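Local coordinates for protein esterase (Staphylococcus aureus subsp. aureus USA300_TCH1516, PDB 3D7R) that probably hydrolyses ester bonds as a member of the alpha/beta hydrolase fold family, though its natural substrate is not established, at residues L100-G104 / H115-L119; L256-Y260 / E320-Q324. All coordinates share one frame; numbering follows the deposited sequence.

Contact 1: L100-G104 / H115-L119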
loop_
_atom_site.group_PDB
_atom_site.type_symbol
_atom_site.label_atom_id
_atom_site.label_comp_id
_atom_site.label_asym_id
_atom_site.label_seq_id
_atom_site.Cartn_x
_atom_site.Cartn_y
_atom_site.Cartn_z
ATOM N N LEU A 100 1.854 5.958 -8.998
ATOM C CA LEU A 100 1.179 6.546 -7.845
ATOM C C LEU A 100 1.353 5.572 -6.696
ATOM O O LEU A 100 0.744 4.497 -6.694
ATOM C CB LEU A 100 -0.320 6.770 -8.140
ATOM C CG LEU A 100 -1.173 7.379 -7.017
ATOM C CD1 LEU A 100 -0.512 8.648 -6.417
ATOM C CD2 LEU A 100 -2.589 7.689 -7.511
ATOM N N TYR A 101 2.173 5.936 -5.715
ATOM C CA TYR A 101 2.483 5.008 -4.627
ATOM C C TYR A 101 1.699 5.316 -3.358
ATOM O O TYR A 101 1.858 6.405 -2.792
ATOM C CB TYR A 101 4.002 4.956 -4.319
ATOM C CG TYR A 101 4.335 3.747 -3.461
ATOM C CD1 TYR A 101 4.819 2.565 -4.035
ATOM C CD2 TYR A 101 4.106 3.767 -2.090
ATOM C CE1 TYR A 101 5.081 1.449 -3.252
ATOM C CE2 TYR A 101 4.365 2.664 -1.306
ATOM C CZ TYR A 101 4.842 1.510 -1.893
ATOM O OH TYR A 101 5.081 0.420 -1.105
ATOM N N ILE A 102 0.897 4.348 -2.895
ATOM C CA ILE A 102 0.067 4.503 -1.686
ATOM C C ILE A 102 0.716 3.719 -0.530
ATOM O O ILE A 102 0.663 2.487 -0.495
ATOM C CB ILE A 102 -1.401 4.023 -1.923
ATOM C CG1 ILE A 102 -2.002 4.599 -3.237
ATOM C CG2 ILE A 102 -2.272 4.349 -0.705
ATOM C CD1 ILE A 102 -1.962 6.154 -3.379
ATOM N N HIS A 103 1.335 4.440 0.405
ATOM C CA HIS A 103 2.185 3.822 1.401
ATOM C C HIS A 103 1.389 3.105 2.505
ATOM O O HIS A 103 0.264 3.501 2.832
ATOM C CB HIS A 103 3.132 4.861 2.000
ATOM C CG HIS A 103 2.455 5.834 2.918
ATOM N ND1 HIS A 103 2.209 5.554 4.244
ATOM C CD2 HIS A 103 1.996 7.090 2.709
ATOM C CE1 HIS A 103 1.632 6.596 4.816
ATOM N NE2 HIS A 103 1.494 7.543 3.907
ATOM N N GLY A 104 1.962 2.036 3.059
ATOM C CA GLY A 104 1.325 1.332 4.191
ATOM C C GLY A 104 1.413 2.086 5.519
ATOM O O GLY A 104 2.067 3.137 5.623
ATOM N N HIS A 115 10.241 3.072 3.799
ATOM C CA HIS A 115 9.412 3.387 2.634
ATOM C C HIS A 115 10.163 4.348 1.721
ATOM O O HIS A 115 10.141 4.194 0.508
ATOM C CB HIS A 115 8.073 4.025 3.026
ATOM C CG HIS A 115 7.012 3.050 3.451
ATOM N ND1 HIS A 115 6.345 3.156 4.655
ATOM C CD2 HIS A 115 6.471 1.983 2.816
ATOM C CE1 HIS A 115 5.463 2.175 4.759
ATOM N NE2 HIS A 115 5.514 1.454 3.650
ATOM N N TRP A 116 10.818 5.350 2.303
ATOM C CA TRP A 116 11.615 6.277 1.506
ATOM C C TRP A 116 12.645 5.511 0.695
ATOM O O TRP A 116 12.811 5.727 -0.512
ATOM C CB TRP A 116 12.285 7.304 2.421
ATOM C CG TRP A 116 11.323 8.400 2.759
ATOM C CD1 TRP A 116 10.310 8.368 3.691
ATOM C CD2 TRP A 116 11.241 9.673 2.122
ATOM N NE1 TRP A 116 9.632 9.566 3.681
ATOM C CE2 TRP A 116 10.171 10.375 2.718
ATOM C CE3 TRP A 116 11.974 10.293 1.114
ATOM C CZ2 TRP A 116 9.827 11.672 2.336
ATOM C CZ3 TRP A 116 11.613 11.571 0.720
ATOM C CH2 TRP A 116 10.553 12.248 1.333
ATOM N N ARG A 117 13.296 4.571 1.364
ATOM C CA ARG A 117 14.365 3.804 0.741
ATOM C C ARG A 117 13.832 2.872 -0.360
ATOM O O ARG A 117 14.425 2.779 -1.436
ATOM C CB ARG A 117 15.113 3.046 1.825
ATOM C CG ARG A 117 16.292 2.292 1.341
ATOM C CD ARG A 117 17.113 1.872 2.523
ATOM N NE ARG A 117 18.215 1.090 2.031
ATOM C CZ ARG A 117 18.956 0.284 2.776
ATOM N NH1 ARG A 117 18.698 0.157 4.085
ATOM N NH2 ARG A 117 19.942 -0.395 2.193
ATOM N N LEU A 118 12.705 2.209 -0.096
ATOM C CA LEU A 118 12.067 1.341 -1.087
ATOM C C LEU A 118 11.677 2.117 -2.352
ATOM O O LEU A 118 11.913 1.663 -3.461
ATOM C CB LEU A 118 10.819 0.662 -0.490
ATOM C CG LEU A 118 9.914 -0.157 -1.437
ATOM C CD1 LEU A 118 10.697 -1.292 -2.161
ATOM C CD2 LEU A 118 8.684 -0.735 -0.699
ATOM N N LEU A 119 11.041 3.272 -2.164
ATOM C CA LEU A 119 10.597 4.099 -3.284
ATOM C C LEU A 119 11.768 4.603 -4.135
ATOM O O LEU A 119 11.701 4.625 -5.367
ATOM C CB LEU A 119 9.721 5.244 -2.772
ATOM C CG LEU A 119 8.217 4.880 -2.688
ATOM C CD1 LEU A 119 7.943 3.620 -1.873
ATOM C CD2 LEU A 119 7.437 6.044 -2.121
#
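Y101 and H103 meet L119 and H115 in a buried contact between strand and helix, inside a beta-alpha-beta unit of the alpha/beta hydrolase fold. Strand 98-102 leads through a loop into helix 113-126, which packs on the sheet and is followed by strand 129-133. The two segment axes run nearly antiparallel, at 154°, and come within 11.4 Å. Side chains fill that gap.

The apolar half is a CH-pi contact. L119 CD1 sits over the middle of the Y101 ring, 3.6 Å from its centroid and almost on the ring normal. L119 CD2 reaches only the CG and CD2 side of the same ring. Y101 CG is anti to its own backbone N (chi1 -165°), which carries the ring from the strand toward L119 on the helix. V130 of the neighbouring strand touches both Y101 and L119. L118 crosses the tyrosine at about a right angle and brings its CD2 to 3.8 Å from Y101 OH.

The polar half lies where the strand ends. H103 turns an edge toward the face of H115, with centroids 5.9 Å apart and planes at 60°. H103 CB lies over that same imidazole. The H103 ring is held by hydrogen bonds at both nitrogens: NE2 pairs with K137, and ND1 donates to G104 O at 2.8 Å. H115 is gripped twice as well, by the backbone N of S112 at ND1 and the carboxylate of D171 at NE2. D171 also bonds Y101 OH and G104 N, so its carboxylate joins strand end, loop and helix. The sequence His-Gly-Gly begins at H103, consistent with the oxyanion-hole motif of HSL-type esterases. H115 CE1 approaches G104 O to 3.6 Å, at an oblique angle to the imidazole.

Contact 2: L256-Y260 / E320-Q324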
loop_
_atom_site.group_PDB
_atom_site.type_symbol
_atom_site.label_atom_id
_atom_site.label_comp_id
_atom_site.label_asym_id
_atom_site.label_seq_id
_atom_site.Cartn_x
_atom_site.Cartn_y
_atom_site.Cartn_z
ATOM N N LEU A 256 -10.969 -4.964 -14.027
ATOM C CA LEU A 256 -9.729 -4.442 -13.453
ATOM C C LEU A 256 -8.584 -4.471 -14.479
ATOM O O LEU A 256 -8.572 -5.323 -15.377
ATOM C CB LEU A 256 -9.333 -5.236 -12.194
ATOM C CG LEU A 256 -10.108 -4.926 -10.899
ATOM C CD1 LEU A 256 -9.729 -5.879 -9.786
ATOM C CD2 LEU A 256 -9.824 -3.478 -10.466
ATOM N N PRO A 257 -7.614 -3.550 -14.340
ATOM C CA PRO A 257 -6.401 -3.670 -15.155
ATOM C C PRO A 257 -5.566 -4.845 -14.622
ATOM O O PRO A 257 -5.886 -5.373 -13.538
ATOM C CB PRO A 257 -5.679 -2.334 -14.893
ATOM C CG PRO A 257 -6.085 -1.972 -13.512
ATOM C CD PRO A 257 -7.548 -2.399 -13.420
ATOM N N PRO A 258 -4.521 -5.273 -15.370
ATOM C CA PRO A 258 -3.649 -6.346 -14.884
ATOM C C PRO A 258 -3.128 -6.060 -13.470
ATOM O O PRO A 258 -2.697 -4.941 -13.196
ATOM C CB PRO A 258 -2.481 -6.332 -15.883
ATOM C CG PRO A 258 -3.102 -5.834 -17.156
ATOM C CD PRO A 258 -4.122 -4.805 -16.717
ATOM N N VAL A 259 -3.177 -7.070 -12.605
ATOM C CA VAL A 259 -2.746 -6.940 -11.189
ATOM C C VAL A 259 -1.501 -7.797 -10.939
ATOM O O VAL A 259 -1.398 -8.930 -11.457
ATOM C CB VAL A 259 -3.909 -7.284 -10.182
ATOM C CG1 VAL A 259 -3.439 -7.191 -8.697
ATOM C CG2 VAL A 259 -5.118 -6.351 -10.376
ATOM N N TYR A 260 -0.542 -7.236 -10.195
ATOM C CA TYR A 260 0.722 -7.902 -9.879
ATOM C C TYR A 260 0.824 -7.821 -8.398
ATOM O O TYR A 260 0.801 -6.728 -7.848
ATOM C CB TYR A 260 1.905 -7.162 -10.525
ATOM C CG TYR A 260 1.745 -7.078 -12.024
ATOM C CD1 TYR A 260 2.437 -7.955 -12.852
ATOM C CD2 TYR A 260 0.852 -6.165 -12.610
ATOM C CE1 TYR A 260 2.266 -7.924 -14.240
ATOM C CE2 TYR A 260 0.687 -6.119 -14.012
ATOM C CZ TYR A 260 1.400 -7.008 -14.804
ATOM O OH TYR A 260 1.265 -7.001 -16.181
ATOM N N GLU A 320 5.612 -4.774 -19.416
ATOM C CA GLU A 320 4.826 -5.746 -20.211
ATOM C C GLU A 320 3.690 -5.047 -20.960
ATOM O O GLU A 320 3.009 -4.190 -20.398
ATOM C CB GLU A 320 4.156 -6.812 -19.314
ATOM C CG GLU A 320 5.041 -7.808 -18.562
ATOM C CD GLU A 320 4.240 -8.729 -17.602
ATOM O OE1 GLU A 320 4.879 -9.552 -16.902
ATOM O OE2 GLU A 320 2.984 -8.649 -17.544
ATOM N N ASP A 321 3.460 -5.440 -22.211
ATOM C CA ASP A 321 2.332 -4.923 -22.996
ATOM C C ASP A 321 1.016 -5.390 -22.397
ATOM O O ASP A 321 0.825 -6.584 -22.173
ATOM C CB ASP A 321 2.411 -5.395 -24.457
ATOM C CG ASP A 321 3.652 -4.877 -25.182
ATOM O OD1 ASP A 321 4.239 -5.645 -25.984
ATOM O OD2 ASP A 321 4.042 -3.708 -24.965
ATOM N N VAL A 322 0.122 -4.443 -22.124
ATOM C CA VAL A 322 -1.198 -4.761 -21.598
ATOM C C VAL A 322 -2.137 -5.044 -22.774
ATOM O O VAL A 322 -2.504 -4.137 -23.528
ATOM C CB VAL A 322 -1.730 -3.644 -20.648
ATOM C CG1 VAL A 322 -3.214 -3.841 -20.334
ATOM C CG2 VAL A 322 -0.903 -3.602 -19.352
ATOM N N THR A 323 -2.485 -6.320 -22.938
ATOM C CA THR A 323 -3.297 -6.786 -24.068
ATOM C C THR A 323 -4.664 -7.299 -23.619
ATOM O O THR A 323 -5.480 -7.711 -24.444
ATOM C CB THR A 323 -2.585 -7.911 -24.874
ATOM O OG1 THR A 323 -2.226 -8.984 -23.991
ATOM C CG2 THR A 323 -1.330 -7.384 -25.578
ATOM N N GLN A 324 -4.910 -7.276 -22.312
ATOM C CA GLN A 324 -6.193 -7.709 -21.752
ATOM C C GLN A 324 -7.273 -6.659 -22.056
ATOM O O GLN A 324 -7.020 -5.455 -21.956
ATOM C CB GLN A 324 -6.059 -7.957 -20.232
ATOM C CG GLN A 324 -7.355 -7.828 -19.429
ATOM C CD GLN A 324 -7.174 -8.214 -17.969
ATOM O OE1 GLN A 324 -7.274 -9.395 -17.614
ATOM N NE2 GLN A 324 -6.902 -7.211 -17.109
HETATM O O HOH W 1 -6.788 -7.955 -14.079
#
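The Y260 ring meets E320 at its edge, where OE2 lies in the ring plane, and Y197 of the adjacent strand stacks with the ring. Y260 OH donates a hydrogen bond to E320 OE2 at 2.7 Å. The hydroxyl meets this oxygen from above the carboxylate plane, 46° out of it. Ring and carboxylate planes stand 63° apart, and the two side chains come from opposite directions. The E320 chain is extended beyond CG, which carries the carboxylate out to the phenol. E288 lies close to E320 OE1; the like charges may favour a proton on one of them.

This contact lies at the edge of the alpha/beta hydrolase core. Residues 256-260 lead into strand 259-264, the next-to-last strand of the sheet. Residues 320-324 form the tail after helix 305-318 and run past the start of that strand in a roughly opposite direction.

Between the two polar ends, V322 packs on P258. Its CG1 and CG2 both face P258 CG, each at 3.8 Å. V322 also touches K195, whose amine bonds E320 O.

With chi1 at 155° and the chain extended beyond CG, Q324 reaches back along P258 in the opposite direction and brings NE2 to 3.7 Å from P258 CD. Q324 OE1 is held by the backbone N of Y286. Q324 NE2 donates to a water at 3.1 Å. The same water lies 2.8 Å from P257 O, to which it can donate, though other acceptors compete for its protons.

How the contacts relate
From the N terminus, the chain reaches contact 1 first. There strand 98-102 meets the helix that directly follows it, closing a loop of only ten residues. The chain then builds the middle strands of the sheet and their helices before contact 2 opens at 256-260. Contact 2 closes a longer loop of 59 residues, through helix 270-282, strand 287-292 and helix 305-318. The contacts lie in series and neither nest nor cross. The centres of contacts 1 and 2 are about 21 Å apart, and their nearest atoms about 10 Å. Both reach the same sheet: contact 1 ties a helix to an inner strand, and contact 2 ties the C-terminal tail to strand 259-264.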